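Local coordinates for protein putative cellulase CEL6 (Mycobacterium tuberculosis, PDB 1UP3) that probably hydrolyses internal beta-1,4-glucosidic bonds of cellulose as a family 6 endoglucanase, at residues Pro71-Cys83 against Gly90-Val104. Residues are numbered along the deposited sequence; the frame is centred on the assembly and turned at random.
With BGC (beta-D-glucopyranose), chain B.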
ATOM      1  N   PRO A  71      13.430   0.409  -0.103  1.00  5.21           N
ATOM      2  CA  PRO A  71      12.330   1.313   0.248  1.00  5.53           C
ATOM      3  C   PRO A  71      11.037   0.821  -0.380  1.00  5.95           C
ATOM      4  O   PRO A  71      11.057   0.312  -1.487  1.00  6.33           O
ATOM      5  CB  PRO A  71      12.766   2.639  -0.355  1.00  5.67           C
ATOM      6  CG  PRO A  71      13.522   2.257  -1.512  1.00  5.19           C
ATOM      7  CD  PRO A  71      14.251   0.968  -1.193  1.00  5.19           C
ATOM      8  N   VAL A  72       9.936   1.042   0.316  1.00  5.44           N
ATOM      9  CA  VAL A  72       8.590   0.736  -0.200  1.00  6.19           C
ATOM     10  C   VAL A  72       7.807   2.035  -0.183  1.00  5.65           C
ATOM     11  O   VAL A  72       7.703   2.706   0.878  1.00  6.10           O
ATOM     12  CB  VAL A  72       7.853  -0.322   0.649  1.00  6.75           C
ATOM     13  CG1 VAL A  72       6.558  -0.684   0.003  1.00  7.32           C
ATOM     14  CG2 VAL A  72       8.736  -1.592   0.888  1.00  7.68           C
ATOM     15  N   LEU A  73       7.334   2.428  -1.368  1.00  5.95           N
ATOM     16  CA  LEU A  73       6.589   3.658  -1.572  1.00  6.94           C
ATOM     17  C   LEU A  73       5.182   3.272  -2.035  1.00  7.13           C
ATOM     18  O   LEU A  73       5.036   2.388  -2.881  1.00  7.71           O
ATOM     19  CB  LEU A  73       7.265   4.543  -2.616  1.00  9.45           C
ATOM     20  CG  LEU A  73       8.617   5.056  -2.087  1.00 14.29           C
ATOM     21  CD1 LEU A  73       9.588   5.064  -3.196  1.00 23.55           C
ATOM     22  CD2 LEU A  73       8.490   6.428  -1.508  1.00 19.72           C
ATOM     23  N   THR A  74       4.181   3.962  -1.502  1.00  5.44           N
ATOM     24  CA  THR A  74       2.794   3.795  -1.919  1.00  5.43           C
ATOM     25  C   THR A  74       2.288   5.053  -2.595  1.00  5.40           C
ATOM     26  O   THR A  74       2.336   6.118  -1.998  1.00  6.27           O
ATOM     27  CB  THR A  74       1.963   3.448  -0.729  1.00  6.29           C
ATOM     28  OG1 THR A  74       2.438   2.196  -0.191  1.00  6.89           O
ATOM     29  CG2 THR A  74       0.482   3.207  -1.137  1.00  5.66           C
ATOM     30  N   LEU A  75       1.865   4.939  -3.843  1.00  5.16           N
ATOM     31  CA  LEU A  75       1.332   6.088  -4.566  1.00  5.23           C
ATOM     32  C   LEU A  75      -0.171   6.138  -4.373  1.00  5.65           C
ATOM     33  O   LEU A  75      -0.873   5.202  -4.718  1.00  6.59           O
ATOM     34  CB  LEU A  75       1.709   6.002  -6.058  1.00  5.87           C
ATOM     35  CG  LEU A  75       3.211   5.894  -6.346  1.00  7.82           C
ATOM     36  CD1 LEU A  75       3.454   5.901  -7.854  1.00 10.74           C
ATOM     37  CD2 LEU A  75       4.032   7.005  -5.690  1.00 11.28           C
ATOM     38  N   TYR A  76      -0.682   7.257  -3.868  1.00  5.13           N
ATOM     39  CA  TYR A  76      -2.108   7.361  -3.514  1.00  5.26           C
ATOM     40  C   TYR A  76      -2.626   8.747  -3.909  1.00  5.16           C
ATOM     41  O   TYR A  76      -3.040   9.542  -3.056  1.00  6.21           O
ATOM     42  CB  TYR A  76      -2.260   7.078  -2.007  1.00  5.07           C
ATOM     43  CG  TYR A  76      -3.662   6.823  -1.471  1.00  4.97           C
ATOM     44  CD1 TYR A  76      -4.500   5.927  -2.117  1.00  5.94           C
ATOM     45  CD2 TYR A  76      -4.092   7.420  -0.302  1.00  6.88           C
ATOM     46  CE1 TYR A  76      -5.789   5.645  -1.641  1.00  8.47           C
ATOM     47  CE2 TYR A  76      -5.365   7.156   0.219  1.00  7.18           C
ATOM     48  CZ  TYR A  76      -6.196   6.250  -0.438  1.00  7.07           C
ATOM     49  OH  TYR A  76      -7.470   5.996   0.064  1.00  7.74           O
ATOM     50  N   GLY A  77      -2.521   9.052  -5.199  1.00  5.57           N
ATOM     51  CA  GLY A  77      -2.876  10.364  -5.738  1.00  5.80           C
ATOM     52  C   GLY A  77      -3.950  10.346  -6.817  1.00  6.44           C
ATOM     53  O   GLY A  77      -4.179  11.390  -7.439  1.00  6.25           O
ATOM     54  N   ILE A  78      -4.597   9.222  -7.061  1.00  6.06           N
ATOM     55  CA  ILE A  78      -5.528   9.117  -8.220  1.00  5.98           C
ATOM     56  C   ILE A  78      -6.648  10.147  -8.123  1.00  5.79           C
ATOM     57  O   ILE A  78      -7.139  10.450  -7.034  1.00  5.98           O
ATOM     58  CB  ILE A  78      -6.111   7.666  -8.337  1.00  5.78           C
ATOM     59  CG1 ILE A  78      -6.579   7.338  -9.748  1.00  8.20           C
ATOM     60  CG2 ILE A  78      -7.186   7.441  -7.312  1.00  7.50           C
ATOM     61  CD1 ILE A  78      -5.442   7.170 -10.733  1.00  6.57           C
ATOM     62  N   PRO A  79      -7.032  10.745  -9.236  1.00  5.93           N
ATOM     63  CA  PRO A  79      -8.186  11.643  -9.201  1.00  5.40           C
ATOM     64  C   PRO A  79      -9.445  10.920  -8.705  1.00  4.91           C
ATOM     65  O   PRO A  79      -9.638   9.742  -8.975  1.00  5.43           O
ATOM     66  CB  PRO A  79      -8.330  12.101 -10.662  1.00  5.03           C
ATOM     67  CG  PRO A  79      -6.929  12.032 -11.198  1.00  6.16           C
ATOM     68  CD  PRO A  79      -6.385  10.771 -10.543  1.00  6.51           C
ATOM     69  N   HIS A  80     -10.281  11.635  -7.963  1.00  6.42           N
ATOM     70  CA  HIS A  80     -11.485  11.072  -7.327  1.00  7.45           C
ATOM     71  C   HIS A  80     -11.093   9.983  -6.335  1.00  7.81           C
ATOM     72  O   HIS A  80     -11.804   8.998  -6.189  1.00  7.93           O
ATOM     73  CB  HIS A  80     -12.514  10.530  -8.356  1.00  7.86           C
ATOM     74  CG  HIS A  80     -12.646  11.396  -9.564  1.00  9.19           C
ATOM     75  ND1 HIS A  80     -12.967  12.731  -9.464  1.00 13.40           N
ATOM     76  CD2 HIS A  80     -12.435  11.152 -10.876  1.00 10.94           C
ATOM     77  CE1 HIS A  80     -12.963  13.272 -10.669  1.00 13.09           C
ATOM     78  NE2 HIS A  80     -12.631  12.342 -11.547  1.00 12.75           N
ATOM     79  N   ARG A  81      -9.956  10.197  -5.638  1.00  6.55           N
ATOM     80  CA  ARG A  81      -9.485   9.231  -4.642  1.00  6.37           C
ATOM     81  C   ARG A  81     -10.576   8.919  -3.645  1.00  7.04           C
ATOM     82  O   ARG A  81     -11.239   9.817  -3.161  1.00  8.08           O
ATOM     83  CB  ARG A  81      -8.242   9.745  -3.947  1.00  7.39           C
ATOM     84  CG  ARG A  81      -7.465   8.710  -3.174  1.00  7.27           C
ATOM     85  CD  ARG A  81      -6.268   9.312  -2.510  1.00  6.97           C
ATOM     86  NE  ARG A  81      -6.629  10.133  -1.373  1.00  6.84           N
ATOM     87  CZ  ARG A  81      -5.769  10.818  -0.665  1.00  7.28           C
ATOM     88  NH1 ARG A  81      -4.474  10.799  -0.952  1.00  7.86           N
ATOM     89  NH2 ARG A  81      -6.179  11.506   0.379  1.00  9.43           N
ATOM     90  N   ASP A  82     -10.729   7.611  -3.363  1.00  7.28           N
ATOM     91  CA  ASP A  82     -11.675   7.111  -2.398  1.00  9.01           C
ATOM     92  C   ASP A  82     -13.119   7.453  -2.746  1.00  9.42           C
ATOM     93  O   ASP A  82     -13.994   7.355  -1.884  1.00 10.09           O
ATOM     94  CB  ASP A  82     -11.332   7.617  -0.997  1.00  8.41           C
ATOM     95  CG  ASP A  82     -11.667   6.630   0.070  1.00 10.47           C
ATOM     96  OD1 ASP A  82     -11.405   5.396  -0.111  1.00 10.57           O
ATOM     97  OD2 ASP A  82     -12.263   6.975   1.136  1.00 10.56           O
ATOM     98  N   CYS A  83     -13.380   7.835  -4.005  1.00 10.27           N
ATOM     99  CA  CYS A  83     -14.726   8.216  -4.419  1.00 12.29           C
ATOM    100  C   CYS A  83     -15.354   9.218  -3.444  1.00 13.08           C
ATOM    101  O   CYS A  83     -16.553   9.166  -3.197  1.00 14.46           O
ATOM    102  CB  CYS A  83     -15.588   6.984  -4.561  1.00 13.64           C
ATOM    103  SG  CYS A  83     -14.937   5.770  -5.731  1.00 21.03           S
ATOM    104  N   GLY A  90      -6.434  13.149  -3.742  1.00  9.13           N
ATOM    105  CA  GLY A  90      -5.912  12.952  -5.078  1.00  8.17           C
ATOM    106  C   GLY A  90      -5.829  14.241  -5.883  1.00  7.69           C
ATOM    107  O   GLY A  90      -6.317  15.319  -5.475  1.00  9.39           O
ATOM    108  N   PHE A  91      -5.175  14.125  -7.019  1.00  6.85           N
ATOM    109  CA  PHE A  91      -5.046  15.220  -7.947  1.00  7.02           C
ATOM    110  C   PHE A  91      -6.380  15.546  -8.613  1.00  8.01           C
ATOM    111  O   PHE A  91      -7.264  14.694  -8.744  1.00  8.43           O
ATOM    112  CB  PHE A  91      -3.942  14.937  -8.957  1.00  6.82           C
ATOM    113  CG  PHE A  91      -2.590  15.080  -8.346  1.00  8.68           C
ATOM    114  CD1 PHE A  91      -2.008  16.341  -8.224  1.00  9.04           C
ATOM    115  CD2 PHE A  91      -1.928  14.001  -7.845  1.00  8.79           C
ATOM    116  CE1 PHE A  91      -0.793  16.504  -7.606  1.00 11.10           C
ATOM    117  CE2 PHE A  91      -0.701  14.171  -7.218  1.00  9.49           C
ATOM    118  CZ  PHE A  91      -0.145  15.406  -7.110  1.00 10.54           C
ATOM    119  N   ALA A  92      -6.490  16.783  -9.070  1.00  8.44           N
ATOM    120  CA  ALA A  92      -7.753  17.252  -9.621  1.00  9.59           C
ATOM    121  C   ALA A  92      -8.079  16.620 -10.971  1.00 10.02           C
ATOM    122  O   ALA A  92      -9.236  16.271 -11.200  1.00 10.30           O
ATOM    123  CB  ALA A  92      -7.743  18.760  -9.729  1.00 10.01           C
ATOM    124  N   THR A  93      -7.080  16.453 -11.835  1.00 10.05           N
ATOM    125  CA  THR A  93      -7.291  15.967 -13.185  1.00  9.53           C
ATOM    126  C   THR A  93      -6.251  14.919 -13.569  1.00  8.05           C
ATOM    127  O   THR A  93      -5.194  14.793 -12.948  1.00  8.03           O
ATOM    128  CB  THR A  93      -7.180  17.106 -14.214  1.00 10.74           C
ATOM    129  OG1 THR A  93      -5.835  17.575 -14.258  1.00 11.43           O
ATOM    130  CG2 THR A  93      -8.031  18.287 -13.832  1.00 12.19           C
ATOM    131  N   GLY A  94      -6.551  14.191 -14.621  1.00  8.81           N
ATOM    132  CA  GLY A  94      -5.627  13.247 -15.191  1.00  8.30           C
ATOM    133  C   GLY A  94      -4.337  13.868 -15.685  1.00  9.07           C
ATOM    134  O   GLY A  94      -3.267  13.280 -15.529  1.00  8.18           O
ATOM    135  N   THR A  95      -4.408  15.072 -16.274  1.00  8.87           N
ATOM    136  CA  THR A  95      -3.197  15.784 -16.667  1.00  9.13           C
ATOM    137  C   THR A  95      -2.233  16.004 -15.484  1.00  8.08           C
ATOM    138  O   THR A  95      -1.025  15.783 -15.588  1.00  8.46           O
ATOM    139  CB  THR A  95      -3.592  17.113 -17.267  1.00 11.04           C
ATOM    140  OG1 THR A  95      -4.246  16.862 -18.499  1.00 13.22           O
ATOM    141  CG2 THR A  95      -2.359  17.930 -17.632  1.00 12.86           C
ATOM    142  N   ASP A  96      -2.793  16.440 -14.367  1.00  7.05           N
ATOM    143  CA  ASP A  96      -2.018  16.667 -13.159  1.00  8.70           C
ATOM    144  C   ASP A  96      -1.410  15.354 -12.695  1.00  7.99           C
ATOM    145  O   ASP A  96      -0.234  15.289 -12.338  1.00  7.70           O
ATOM    146  CB  ASP A  96      -2.888  17.221 -12.044  1.00  9.80           C
ATOM    147  CG  ASP A  96      -3.407  18.614 -12.301  1.00 14.81           C
ATOM    148  OD1 ASP A  96      -2.731  19.427 -12.936  1.00 20.08           O
ATOM    149  OD2 ASP A  96      -4.553  18.955 -11.893  1.00 20.17           O
ATOM    150  N   TYR A  97      -2.210  14.289 -12.693  1.00  7.70           N
ATOM    151  CA  TYR A  97      -1.714  13.002 -12.206  1.00  6.90           C
ATOM    152  C   TYR A  97      -0.565  12.503 -13.088  1.00  7.10           C
ATOM    153  O   TYR A  97       0.451  11.987 -12.593  1.00  6.14           O
ATOM    154  CB  TYR A  97      -2.863  11.978 -12.192  1.00  6.69           C
ATOM    155  CG  TYR A  97      -2.461  10.643 -11.584  1.00  6.51           C
ATOM    156  CD1 TYR A  97      -2.391  10.493 -10.207  1.00  7.33           C
ATOM    157  CD2 TYR A  97      -2.079   9.564 -12.376  1.00  6.40           C
ATOM    158  CE1 TYR A  97      -1.980   9.329  -9.620  1.00  7.13           C
ATOM    159  CE2 TYR A  97      -1.673   8.354 -11.774  1.00  7.95           C
ATOM    160  CZ  TYR A  97      -1.631   8.265 -10.404  1.00  7.05           C
ATOM    161  OH  TYR A  97      -1.225   7.103  -9.773  1.00  7.79           O
ATOM    162  N   ARG A  98      -0.728  12.642 -14.397  1.00  6.14           N
ATOM    163  CA  ARG A  98       0.360  12.224 -15.268  1.00  7.06           C
ATOM    164  C   ARG A  98       1.656  12.982 -15.025  1.00  7.62           C
ATOM    165  O   ARG A  98       2.757  12.425 -15.073  1.00  6.94           O
ATOM    166  CB  ARG A  98      -0.058  12.294 -16.729  1.00  6.93           C
ATOM    167  CG  ARG A  98      -1.157  11.375 -17.085  1.00 10.03           C
ATOM    168  CD  ARG A  98      -1.840  11.855 -18.313  1.00 17.76           C
ATOM    169  NE  ARG A  98      -1.293  11.185 -19.457  1.00 26.44           N
ATOM    170  CZ  ARG A  98      -1.900  10.132 -20.007  1.00 30.04           C
ATOM    171  NH1 ARG A  98      -3.062   9.694 -19.521  1.00 33.90           N
ATOM    172  NH2 ARG A  98      -1.358   9.518 -21.035  1.00 33.16           N
ATOM    173  N   GLY A  99       1.558  14.246 -14.752  1.00  7.34           N
ATOM    174  CA  GLY A  99       2.743  15.035 -14.474  1.00  7.18           C
ATOM    175  C   GLY A  99       3.411  14.595 -13.183  1.00  7.40           C
ATOM    176  O   GLY A  99       4.641  14.562 -13.062  1.00  7.54           O
ATOM    177  N   TRP A 100       2.572  14.237 -12.223  1.00  6.40           N
ATOM    178  CA  TRP A 100       3.028  13.697 -10.943  1.00  5.51           C
ATOM    179  C   TRP A 100       3.787  12.394 -11.122  1.00  6.73           C
ATOM    180  O   TRP A 100       4.875  12.252 -10.572  1.00  5.95           O
ATOM    181  CB  TRP A 100       1.840  13.475 -10.038  1.00  5.91           C
ATOM    182  CG  TRP A 100       2.146  13.139  -8.585  1.00  4.70           C
ATOM    183  CD1 TRP A 100       2.733  13.958  -7.646  1.00  4.60           C
ATOM    184  CD2 TRP A 100       1.771  11.929  -7.880  1.00  5.31           C
ATOM    185  NE1 TRP A 100       2.747  13.331  -6.417  1.00  6.71           N
ATOM    186  CE2 TRP A 100       2.158  12.099  -6.524  1.00  6.11           C
ATOM    187  CE3 TRP A 100       1.116  10.735  -8.246  1.00  7.54           C
ATOM    188  CZ2 TRP A 100       1.938  11.109  -5.544  1.00  6.00           C
ATOM    189  CZ3 TRP A 100       0.904   9.772  -7.300  1.00  4.96           C
ATOM    190  CH2 TRP A 100       1.307   9.968  -5.946  1.00  5.63           C
ATOM    191  N   ILE A 101       3.220  11.453 -11.888  1.00  6.32           N
ATOM    192  CA  ILE A 101       3.890  10.197 -12.188  1.00  6.57           C
ATOM    193  C   ILE A 101       5.250  10.451 -12.909  1.00  7.12           C
ATOM    194  O   ILE A 101       6.241   9.797 -12.586  1.00  6.70           O
ATOM    195  CB  ILE A 101       2.969   9.290 -13.082  1.00  6.42           C
ATOM    196  CG1 ILE A 101       1.769   8.780 -12.273  1.00  7.46           C
ATOM    197  CG2 ILE A 101       3.779   8.186 -13.684  1.00  7.68           C
ATOM    198  CD1 ILE A 101       2.149   7.915 -11.042  1.00  6.96           C
ATOM    199  N   ASP A 102       5.302  11.413 -13.846  1.00  6.04           N
ATOM    200  CA  ASP A 102       6.562  11.711 -14.505  1.00  6.54           C
ATOM    201  C   ASP A 102       7.603  12.139 -13.502  1.00  7.27           C
ATOM    202  O   ASP A 102       8.783  11.760 -13.609  1.00  7.20           O
ATOM    203  CB  ASP A 102       6.416  12.821 -15.548  1.00  7.26           C
ATOM    204  CG  ASP A 102       5.579  12.416 -16.727  1.00 10.42           C
ATOM    205  OD1 ASP A 102       5.361  11.217 -16.964  1.00 10.95           O
ATOM    206  OD2 ASP A 102       5.078  13.278 -17.506  1.00 13.86           O
ATOM    207  N   ALA A 103       7.180  12.973 -12.571  1.00  6.45           N
ATOM    208  CA  ALA A 103       8.081  13.481 -11.533  1.00  6.81           C
ATOM    209  C   ALA A 103       8.545  12.385 -10.580  1.00  7.09           C
ATOM    210  O   ALA A 103       9.716  12.324 -10.233  1.00  7.43           O
ATOM    211  CB  ALA A 103       7.411  14.602 -10.775  1.00  7.11           C
ATOM    212  N   VAL A 104       7.641  11.512 -10.141  1.00  6.99           N
ATOM    213  CA  VAL A 104       8.027  10.379  -9.321  1.00  7.03           C
ATOM    214  C   VAL A 104       9.088   9.518 -10.047  1.00  7.87           C
ATOM    215  O   VAL A 104      10.101   9.133  -9.466  1.00  8.32           O
ATOM    216  CB  VAL A 104       6.827   9.517  -8.944  1.00  7.75           C
ATOM    217  CG1 VAL A 104       7.244   8.206  -8.319  1.00  8.01           C
ATOM    218  CG2 VAL A 104       5.879  10.262  -7.980  1.00  7.07           C
TER
HETATM  219  C2  BGC B   4     -12.680   1.749   1.669  1.00 10.07           C
HETATM  220  C3  BGC B   4     -11.268   2.293   1.511  1.00 10.22           C
HETATM  221  C4  BGC B   4     -10.254   1.351   2.161  1.00  8.66           C
HETATM  222  C5  BGC B   4     -10.496  -0.078   1.629  1.00  6.00           C
HETATM  223  C6  BGC B   4      -9.623  -1.107   2.359  1.00  6.77           C
HETATM  224  C1  BGC B   4     -12.752   0.315   1.135  1.00  9.85           C
HETATM  225  O2  BGC B   4     -13.648   2.612   1.042  1.00 13.03           O
HETATM  226  O3  BGC B   4     -11.146   3.604   2.038  1.00 10.65           O
HETATM  227  O4  BGC B   4      -8.902   1.738   1.894  1.00  9.94           O
HETATM  228  O5  BGC B   4     -11.837  -0.496   1.831  1.00  8.49           O
HETATM  229  O6  BGC B   4      -9.801  -2.396   1.804  1.00  7.16           O
HETATM  230  O   HOH W   1      -9.405  14.196  -6.978  1.00 16.34           O
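Tyr97, Trp100 and Ile101 reach from helix 94-104 to Leu75 of strand 72-75 and the turn that follows. Ile78 lays CD1 over one face of the Tyr97 ring, a CH-pi contact 4.1 Å from the ring centroid, while the Pro79 side chain runs at about a right angle to that of Tyr97, its CD 4.0 Å from Tyr97 CD1. With CG anti to the backbone N (chi1 -170°), Trp100 brings CH2 to 4.0 Å from Leu75 CB, and Phe91 CE2 sits over one face of its indole. Leu75 CD1 meets Ile101 CD1.

Beside these rings the backbones come close at glycines: Phe91 N donates a nearly straight bond (169°) to Gly77 O at 2.9 Å, and Gly90 CA points its hydrogen at Ile78 O. One water joins His80 N to Phe91 O.

Further out, Glu118 accepts from the Gly77 and Ile78 amides and bonds Tyr97 OH. Arg81 NH1 donates to Tyr76 O at 2.8 Å, in the guanidinium plane, and also pairs with Asp45; the next residue, Asp82, accepts from glucose O3 through OD1. The whole is the first half of a right-handed beta-alpha-beta crossover, with a substrate-binding loop after the strand, in the distorted barrel of family 6 glycoside hydrolases.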